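Local coordinates for oxysterol-binding protein homolog 3 (Saccharomyces cerevisiae, PDB 4IC4) that carries lipids, sterols among them, between membranes in a hydrophobic pocket of its OSBP-related domain, in transport coupled to phosphoinositides, at residues T127-R132 with G314-T319; P361-K366 with S391-L396. All coordinates share one frame; numbering follows the deposited sequence.

In the fold
From the N terminus, strand 127-132 of this OSBP-related domain comes early, and most of the strands of the beta barrel are built before interaction 1 closes a very long loop, bringing 314-319, between helices 300-305 and 325-331, onto that strand. It is thus a tie to the barrel strands. Interaction 2 opens later and closes a short loop, joining the turn entering strand 364-368 to the tail after helix 381-386. The contacts follow in series, neither nesting nor crossing, yet they touch in space: Thr127 packs on Tyr363, and Pro318 and Thr319 on Ile393.

Interaction 1. Residues T127-R132 with G314-T319; sequences TFELIR and GNLPPT
Thr127 and Thr319 meet through two hydrogen bonds, one between backbones and one between side chains. The N-H of Thr127 points almost straight at the carbonyl O of Thr319 (177°), with N and O 3.0 Å apart. Beside this bond the two hydroxyls, Thr127 OG1 and Thr319 OG1, lie 2.7 Å apart, and either could donate. Each OG1 sits between its own backbone N and carbonyl carbon (chi1 56° and 57°), which turns the hydroxyls to each other. Pro317 sets its ring CG against the same threonine hydroxyl, 3.8 Å from Thr127 OG1.

Two residues along the strand, Leu316 sets its CD2 methyl 3.4 Å from CD of Glu129, crossing the end of a side chain extended beyond CG. The carboxylate itself is held by helix 381-386: Glu129 OE2 is hydrogen-bonded to OH of Tyr381 and forms a salt bridge with Arg385. With an alanine here, Arg385 would probably lose this acidic mate and Tyr381 its carboxylate partner, and a gap would open beside the Leu316 methyl. Farther out, Asp320 and Arg322 bond the backbone of Glu129, continuing the attachment of the loop to this strand of the barrel. A buried carboxylate touching a methyl is thus paired with a cation and a phenol, which would probably favour its ionised form.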
ATOM      1  N   THR A 127     -11.190   8.705   0.942  1.00  5.77           N
ATOM      2  CA  THR A 127     -11.232   7.387   1.553  1.00  5.56           C
ATOM      3  C   THR A 127     -11.105   6.301   0.500  1.00  6.31           C
ATOM      4  O   THR A 127     -11.193   6.562  -0.700  1.00  7.40           O
ATOM      5  CB  THR A 127     -12.570   7.163   2.292  1.00  6.99           C
ATOM      6  OG1 THR A 127     -13.659   7.376   1.382  1.00  7.39           O
ATOM      7  CG2 THR A 127     -12.699   8.109   3.472  1.00  7.68           C
ATOM      8  N   PHE A 128     -10.858   5.085   0.953  1.00  6.50           N
ATOM      9  CA  PHE A 128     -10.814   3.956   0.047  1.00  5.42           C
ATOM     10  C   PHE A 128     -11.194   2.717   0.821  1.00  5.91           C
ATOM     11  O   PHE A 128     -10.531   2.346   1.786  1.00  6.89           O
ATOM     12  CB  PHE A 128      -9.441   3.746  -0.590  1.00  6.18           C
ATOM     13  CG  PHE A 128      -9.376   2.528  -1.468  1.00  5.99           C
ATOM     14  CD1 PHE A 128     -10.162   2.438  -2.615  1.00  6.31           C
ATOM     15  CD2 PHE A 128      -8.562   1.450  -1.128  1.00  6.67           C
ATOM     16  CE1 PHE A 128     -10.142   1.290  -3.411  1.00  6.36           C
ATOM     17  CE2 PHE A 128      -8.534   0.297  -1.915  1.00  7.21           C
ATOM     18  CZ  PHE A 128      -9.327   0.215  -3.063  1.00  6.37           C
ATOM     19  N   GLU A 129     -12.291   2.096   0.416  1.00  5.92           N
ATOM     20  CA  GLU A 129     -12.729   0.873   1.058  1.00  6.18           C
ATOM     21  C   GLU A 129     -12.376  -0.277   0.129  1.00  6.81           C
ATOM     22  O   GLU A 129     -12.270  -0.099  -1.088  1.00  6.24           O
ATOM     23  CB  GLU A 129     -14.244   0.870   1.282  1.00  6.44           C
ATOM     24  CG  GLU A 129     -15.062   0.812  -0.012  1.00  7.52           C
ATOM     25  CD  GLU A 129     -16.491   0.339   0.211  1.00  8.02           C
ATOM     26  OE1 GLU A 129     -16.888  -0.651  -0.432  1.00  8.61           O
ATOM     27  OE2 GLU A 129     -17.219   0.952   1.017  1.00  8.46           O
ATOM     28  N   LEU A 130     -12.187  -1.454   0.708  1.00  7.35           N
ATOM     29  CA  LEU A 130     -11.883  -2.638  -0.076  1.00  7.71           C
ATOM     30  C   LEU A 130     -12.437  -3.860   0.629  1.00  8.91           C
ATOM     31  O   LEU A 130     -11.923  -4.289   1.664  1.00  9.40           O
ATOM     32  CB  LEU A 130     -10.372  -2.796  -0.286  1.00  9.10           C
ATOM     33  CG  LEU A 130      -9.981  -4.030  -1.110  1.00 10.68           C
ATOM     34  CD1 LEU A 130     -10.570  -3.941  -2.517  1.00 11.82           C
ATOM     35  CD2 LEU A 130      -8.471  -4.142  -1.169  1.00 12.61           C
ATOM     36  N   ILE A 131     -13.512  -4.401   0.067  1.00  9.12           N
ATOM     37  CA  ILE A 131     -14.148  -5.588   0.607  1.00  9.76           C
ATOM     38  C   ILE A 131     -13.776  -6.760  -0.291  1.00  9.96           C
ATOM     39  O   ILE A 131     -14.087  -6.758  -1.485  1.00 10.94           O
ATOM     40  CB  ILE A 131     -15.681  -5.449   0.614  1.00  9.57           C
ATOM     41  CG1 ILE A 131     -16.100  -4.309   1.547  1.00 10.95           C
ATOM     42  CG2 ILE A 131     -16.317  -6.763   1.052  1.00 11.90           C
ATOM     43  CD1 ILE A 131     -17.580  -3.981   1.489  1.00 11.83           C
ATOM     44  N   ARG A 132     -13.091  -7.749   0.273  1.00  9.84           N
ATOM     45  CA  ARG A 132     -12.707  -8.929  -0.494  1.00 11.58           C
ATOM     46  C   ARG A 132     -13.260 -10.173   0.195  1.00 13.63           C
ATOM     47  O   ARG A 132     -12.575 -10.823   0.980  1.00 12.24           O
ATOM     48  CB  ARG A 132     -11.183  -9.027  -0.625  1.00 11.52           C
ATOM     49  CG  ARG A 132     -10.558  -7.947  -1.504  1.00 13.02           C
ATOM     50  CD  ARG A 132     -11.006  -8.062  -2.958  1.00 12.49           C
ATOM     51  NE  ARG A 132     -10.654  -9.360  -3.533  1.00 14.20           N
ATOM     52  CZ  ARG A 132      -9.906  -9.526  -4.619  1.00 13.03           C
ATOM     53  NH1 ARG A 132      -9.417  -8.477  -5.270  1.00 13.04           N
ATOM     54  NH2 ARG A 132      -9.641 -10.752  -5.056  1.00 15.37           N
ATOM     55  N   GLY A 314     -23.449   2.095  -5.606  1.00 11.05           N
ATOM     56  CA  GLY A 314     -24.458   2.761  -4.800  1.00 11.71           C
ATOM     57  C   GLY A 314     -24.234   2.725  -3.302  1.00 11.77           C
ATOM     58  O   GLY A 314     -25.059   3.227  -2.541  1.00 12.85           O
ATOM     59  N   ASN A 315     -23.107   2.159  -2.877  1.00 10.79           N
ATOM     60  CA  ASN A 315     -22.793   2.027  -1.454  1.00 10.43           C
ATOM     61  C   ASN A 315     -21.646   2.904  -0.970  1.00 11.09           C
ATOM     62  O   ASN A 315     -21.396   2.990   0.231  1.00 12.08           O
ATOM     63  CB  ASN A 315     -22.425   0.574  -1.142  1.00 13.32           C
ATOM     64  CG  ASN A 315     -23.536  -0.397  -1.475  1.00 15.01           C
ATOM     65  OD1 ASN A 315     -23.287  -1.516  -1.929  1.00 16.36           O
ATOM     66  ND2 ASN A 315     -24.771   0.020  -1.240  1.00 16.02           N
ATOM     67  N   LEU A 316     -20.945   3.545  -1.893  1.00  9.69           N
ATOM     68  CA  LEU A 316     -19.802   4.365  -1.514  1.00  9.61           C
ATOM     69  C   LEU A 316     -20.113   5.780  -1.063  1.00  9.52           C
ATOM     70  O   LEU A 316     -21.099   6.381  -1.488  1.00 11.20           O
ATOM     71  CB  LEU A 316     -18.825   4.468  -2.688  1.00  9.94           C
ATOM     72  CG  LEU A 316     -18.242   3.193  -3.294  1.00  9.46           C
ATOM     73  CD1 LEU A 316     -17.462   3.562  -4.551  1.00  9.35           C
ATOM     74  CD2 LEU A 316     -17.346   2.491  -2.273  1.00 11.70           C
ATOM     75  N   PRO A 317     -19.280   6.322  -0.164  1.00  9.27           N
ATOM     76  CA  PRO A 317     -19.465   7.691   0.316  1.00  9.25           C
ATOM     77  C   PRO A 317     -18.915   8.538  -0.838  1.00  9.32           C
ATOM     78  O   PRO A 317     -18.237   8.018  -1.723  1.00  8.85           O
ATOM     79  CB  PRO A 317     -18.571   7.743   1.550  1.00 10.33           C
ATOM     80  CG  PRO A 317     -17.445   6.829   1.168  1.00  8.72           C
ATOM     81  CD  PRO A 317     -18.179   5.656   0.553  1.00  9.58           C
ATOM     82  N   PRO A 318     -19.189   9.845  -0.845  1.00 10.78           N
ATOM     83  CA  PRO A 318     -18.702  10.713  -1.922  1.00 10.52           C
ATOM     84  C   PRO A 318     -17.183  10.794  -2.051  1.00 10.11           C
ATOM     85  O   PRO A 318     -16.665  11.255  -3.067  1.00 11.05           O
ATOM     86  CB  PRO A 318     -19.288  12.076  -1.559  1.00 13.21           C
ATOM     87  CG  PRO A 318     -20.532  11.727  -0.806  1.00 14.90           C
ATOM     88  CD  PRO A 318     -20.095  10.575   0.055  1.00 11.25           C
ATOM     89  N   THR A 319     -16.486  10.313  -1.029  1.00  8.52           N
ATOM     90  CA  THR A 319     -15.033  10.409  -0.942  1.00  7.41           C
ATOM     91  C   THR A 319     -14.147   9.256  -1.418  1.00  7.53           C
ATOM     92  O   THR A 319     -12.921   9.376  -1.378  1.00  6.94           O
ATOM     93  CB  THR A 319     -14.643  10.689   0.522  1.00  7.17           C
ATOM     94  OG1 THR A 319     -15.170   9.641   1.345  1.00  8.17           O
ATOM     95  CG2 THR A 319     -15.222  12.025   1.002  1.00  7.56           C
TER

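Interaction 2. Residues P361-K366 with S391-L396; sequences PKYFEK and SDISQL
Ile393, in the tail that follows helix 381-386, meets Lys362 and Tyr363 in the turn leading into strand 364-368, the first strand of a two-stranded antiparallel hairpin in this OSBP-related domain. The example illustrates how, between two such segments, a methyl contact and a bridging water can join a C-terminal tail to a turn.

The van der Waals contacts converge on the CD1 methyl of Ile393. It lies 3.7 Å from CG of Lys362, where the two side chains run past each other in opposite directions, and 3.3 Å from the hydroxyl OH of Tyr363, a close approach of a methyl to a phenol oxygen. CG1 of Ile393 stands beside its backbone N (chi1 -56°), and a further bend at chi2 turns CD1 to the lysine and the tyrosine. Within the turn, CB of Lys362 rests over the centre of the Tyr363 ring, 3.6 Å above its plane. Tyr381 meets the same ring edge-to-face, bringing helix 381-386 into the cluster, while the carboxylate of Glu142, on strand 137-145, accepts hydrogen bonds from the backbone N-H groups of Lys362 and Tyr363.

The polar link is indirect. The lysine chain, bent at chi2 and chi4, carries its ammonium to the backbone O of Glu360 and to a water molecule. Asp392 holds its carboxylate in a salt bridge with Arg384, and its OD2 stays 6.3 Å from Lys362 NZ; the link from NZ to the tail runs through the water to the backbone of Asp392 and Ser394. That single water accepts from Lys362 NZ at 2.9 Å and from Ser394 N at 3.0 Å, and donates to Asp392 O at 3.1 Å.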
ATOM      1  N   PRO A 361     -11.328  14.533   8.855  1.00 13.96           N
ATOM      2  CA  PRO A 361     -11.484  13.096   8.602  1.00 12.79           C
ATOM      3  C   PRO A 361     -12.670  12.607   9.430  1.00 12.43           C
ATOM      4  O   PRO A 361     -12.959  13.158  10.495  1.00 13.81           O
ATOM      5  CB  PRO A 361     -10.143  12.510   9.052  1.00 15.03           C
ATOM      6  CG  PRO A 361      -9.632  13.511  10.047  1.00 16.60           C
ATOM      7  CD  PRO A 361      -9.999  14.828   9.413  1.00 14.82           C
ATOM      8  N   LYS A 362     -13.347  11.569   8.950  1.00  9.03           N
ATOM      9  CA  LYS A 362     -14.546  11.082   9.626  1.00  9.47           C
ATOM     10  C   LYS A 362     -14.522   9.709  10.285  1.00 10.29           C
ATOM     11  O   LYS A 362     -15.285   9.465  11.221  1.00 11.72           O
ATOM     12  CB  LYS A 362     -15.707  11.069   8.630  1.00 11.37           C
ATOM     13  CG  LYS A 362     -15.922  12.353   7.846  1.00 12.17           C
ATOM     14  CD  LYS A 362     -16.426  13.469   8.736  1.00 13.63           C
ATOM     15  CE  LYS A 362     -16.980  14.624   7.915  1.00 12.73           C
ATOM     16  NZ  LYS A 362     -15.972  15.268   7.029  1.00 13.53           N
ATOM     17  N   TYR A 363     -13.659   8.817   9.813  1.00 10.18           N
ATOM     18  CA  TYR A 363     -13.669   7.443  10.311  1.00  9.21           C
ATOM     19  C   TYR A 363     -12.546   7.000  11.232  1.00  8.89           C
ATOM     20  O   TYR A 363     -12.546   5.867  11.722  1.00 10.41           O
ATOM     21  CB  TYR A 363     -13.774   6.520   9.093  1.00  9.88           C
ATOM     22  CG  TYR A 363     -14.827   7.032   8.138  1.00  8.47           C
ATOM     23  CD1 TYR A 363     -16.162   7.123   8.535  1.00 10.18           C
ATOM     24  CD2 TYR A 363     -14.480   7.539   6.883  1.00  8.86           C
ATOM     25  CE1 TYR A 363     -17.121   7.712   7.719  1.00  8.70           C
ATOM     26  CE2 TYR A 363     -15.436   8.131   6.052  1.00  9.08           C
ATOM     27  CZ  TYR A 363     -16.753   8.216   6.482  1.00  9.62           C
ATOM     28  OH  TYR A 363     -17.697   8.820   5.688  1.00 10.04           O
ATOM     29  N   PHE A 364     -11.602   7.898  11.471  1.00  9.25           N
ATOM     30  CA  PHE A 364     -10.469   7.616  12.340  1.00  9.06           C
ATOM     31  C   PHE A 364     -10.287   8.786  13.289  1.00 10.60           C
ATOM     32  O   PHE A 364     -10.590   9.928  12.939  1.00 11.05           O
ATOM     33  CB  PHE A 364      -9.193   7.443  11.509  1.00 10.40           C
ATOM     34  CG  PHE A 364      -9.199   6.224  10.639  1.00  8.97           C
ATOM     35  CD1 PHE A 364      -8.650   5.030  11.091  1.00 10.68           C
ATOM     36  CD2 PHE A 364      -9.773   6.261   9.373  1.00  9.38           C
ATOM     37  CE1 PHE A 364      -8.675   3.890  10.295  1.00  7.81           C
ATOM     38  CE2 PHE A 364      -9.804   5.122   8.571  1.00  9.30           C
ATOM     39  CZ  PHE A 364      -9.254   3.935   9.034  1.00  9.25           C
ATOM     40  N   GLU A 365      -9.791   8.493  14.486  1.00 12.00           N
ATOM     41  CA  GLU A 365      -9.545   9.524  15.485  1.00 14.27           C
ATOM     42  C   GLU A 365      -8.090   9.431  15.925  1.00 15.02           C
ATOM     43  O   GLU A 365      -7.520   8.342  15.984  1.00 14.49           O
ATOM     44  CB  GLU A 365     -10.480   9.339  16.683  1.00 17.77           C
ATOM     45  CG  GLU A 365     -10.303   8.026  17.423  1.00 21.90           C
ATOM     46  CD  GLU A 365     -11.299   7.868  18.557  1.00 24.65           C
ATOM     47  OE1 GLU A 365     -11.214   6.860  19.288  1.00 27.22           O
ATOM     48  OE2 GLU A 365     -12.167   8.753  18.711  1.00 28.29           O
ATOM     49  N   LYS A 366      -7.490  10.576  16.228  1.00 15.86           N
ATOM     50  CA  LYS A 366      -6.097  10.614  16.650  1.00 18.04           C
ATOM     51  C   LYS A 366      -5.987  10.220  18.118  1.00 19.85           C
ATOM     52  O   LYS A 366      -6.628  10.823  18.979  1.00 20.81           O
ATOM     53  CB  LYS A 366      -5.531  12.019  16.428  1.00 19.05           C
ATOM     54  CG  LYS A 366      -4.019  12.108  16.542  1.00 20.48           C
ATOM     55  CD  LYS A 366      -3.517  13.475  16.104  1.00 22.85           C
ATOM     56  CE  LYS A 366      -1.997  13.531  16.096  1.00 25.13           C
ATOM     57  NZ  LYS A 366      -1.497  14.839  15.589  1.00 27.34           N
ATOM     58  N   SER A 391     -25.099  11.743   4.505  1.00 15.59           N
ATOM     59  CA  SER A 391     -25.616  13.103   4.333  1.00 17.09           C
ATOM     60  C   SER A 391     -24.722  14.227   4.850  1.00 16.57           C
ATOM     61  O   SER A 391     -24.808  15.358   4.372  1.00 17.94           O
ATOM     62  CB  SER A 391     -27.000  13.220   4.978  1.00 20.13           C
ATOM     63  OG  SER A 391     -27.926  12.366   4.331  1.00 28.45           O
ATOM     64  N   ASP A 392     -23.869  13.920   5.821  1.00 14.59           N
ATOM     65  CA  ASP A 392     -22.977  14.915   6.404  1.00 15.29           C
ATOM     66  C   ASP A 392     -21.582  14.894   5.784  1.00 15.95           C
ATOM     67  O   ASP A 392     -20.671  15.574   6.257  1.00 17.51           O
ATOM     68  CB  ASP A 392     -22.877  14.693   7.916  1.00 16.92           C
ATOM     69  CG  ASP A 392     -22.343  13.318   8.273  1.00 18.81           C
ATOM     70  OD1 ASP A 392     -22.727  12.334   7.603  1.00 19.27           O
ATOM     71  OD2 ASP A 392     -21.550  13.218   9.230  1.00 21.32           O
ATOM     72  N   ILE A 393     -21.423  14.107   4.727  1.00 13.79           N
ATOM     73  CA  ILE A 393     -20.145  13.997   4.034  1.00 12.97           C
ATOM     74  C   ILE A 393     -20.154  14.928   2.826  1.00 14.16           C
ATOM     75  O   ILE A 393     -20.969  14.770   1.915  1.00 14.72           O
ATOM     76  CB  ILE A 393     -19.903  12.554   3.550  1.00 11.36           C
ATOM     77  CG1 ILE A 393     -19.986  11.583   4.731  1.00 12.96           C
ATOM     78  CG2 ILE A 393     -18.555  12.459   2.847  1.00 11.05           C
ATOM     79  CD1 ILE A 393     -18.995  11.850   5.849  1.00 14.04           C
ATOM     80  N   SER A 394     -19.247  15.898   2.821  1.00 13.66           N
ATOM     81  CA  SER A 394     -19.175  16.853   1.723  1.00 13.48           C
ATOM     82  C   SER A 394     -18.511  16.278   0.482  1.00 13.04           C
ATOM     83  O   SER A 394     -17.808  15.268   0.545  1.00 13.75           O
ATOM     84  CB  SER A 394     -18.403  18.095   2.162  1.00 16.14           C
ATOM     85  OG  SER A 394     -17.049  17.773   2.425  1.00 17.29           O
ATOM     86  N   GLN A 395     -18.752  16.931  -0.646  1.00 12.88           N
ATOM     87  CA  GLN A 395     -18.164  16.529  -1.915  1.00 12.16           C
ATOM     88  C   GLN A 395     -16.818  17.239  -2.041  1.00 12.97           C
ATOM     89  O   GLN A 395     -16.754  18.469  -2.030  1.00 12.82           O
ATOM     90  CB  GLN A 395     -19.077  16.937  -3.074  1.00 14.45           C
ATOM     91  CG  GLN A 395     -20.432  16.252  -3.058  1.00 17.85           C
ATOM     92  CD  GLN A 395     -20.365  14.803  -3.497  1.00 21.27           C
ATOM     93  OE1 GLN A 395     -21.294  14.032  -3.260  1.00 25.83           O
ATOM     94  NE2 GLN A 395     -19.271  14.427  -4.150  1.00 21.79           N
ATOM     95  N   LEU A 396     -15.741  16.470  -2.153  1.00 10.75           N
ATOM     96  CA  LEU A 396     -14.411  17.056  -2.274  1.00 10.72           C
ATOM     97  C   LEU A 396     -14.182  17.608  -3.682  1.00 12.98           C
ATOM     98  O   LEU A 396     -13.297  18.435  -3.897  1.00 13.49           O
ATOM     99  CB  LEU A 396     -13.347  16.010  -1.934  1.00  9.17           C
ATOM    100  CG  LEU A 396     -13.444  15.407  -0.527  1.00 10.28           C
ATOM    101  CD1 LEU A 396     -12.422  14.290  -0.374  1.00 11.29           C
ATOM    102  CD2 LEU A 396     -13.215  16.495   0.519  1.00 12.45           C
TER
HETATM  103  O   HOH W   1     -17.909  16.702   5.380  1.00 16.85           O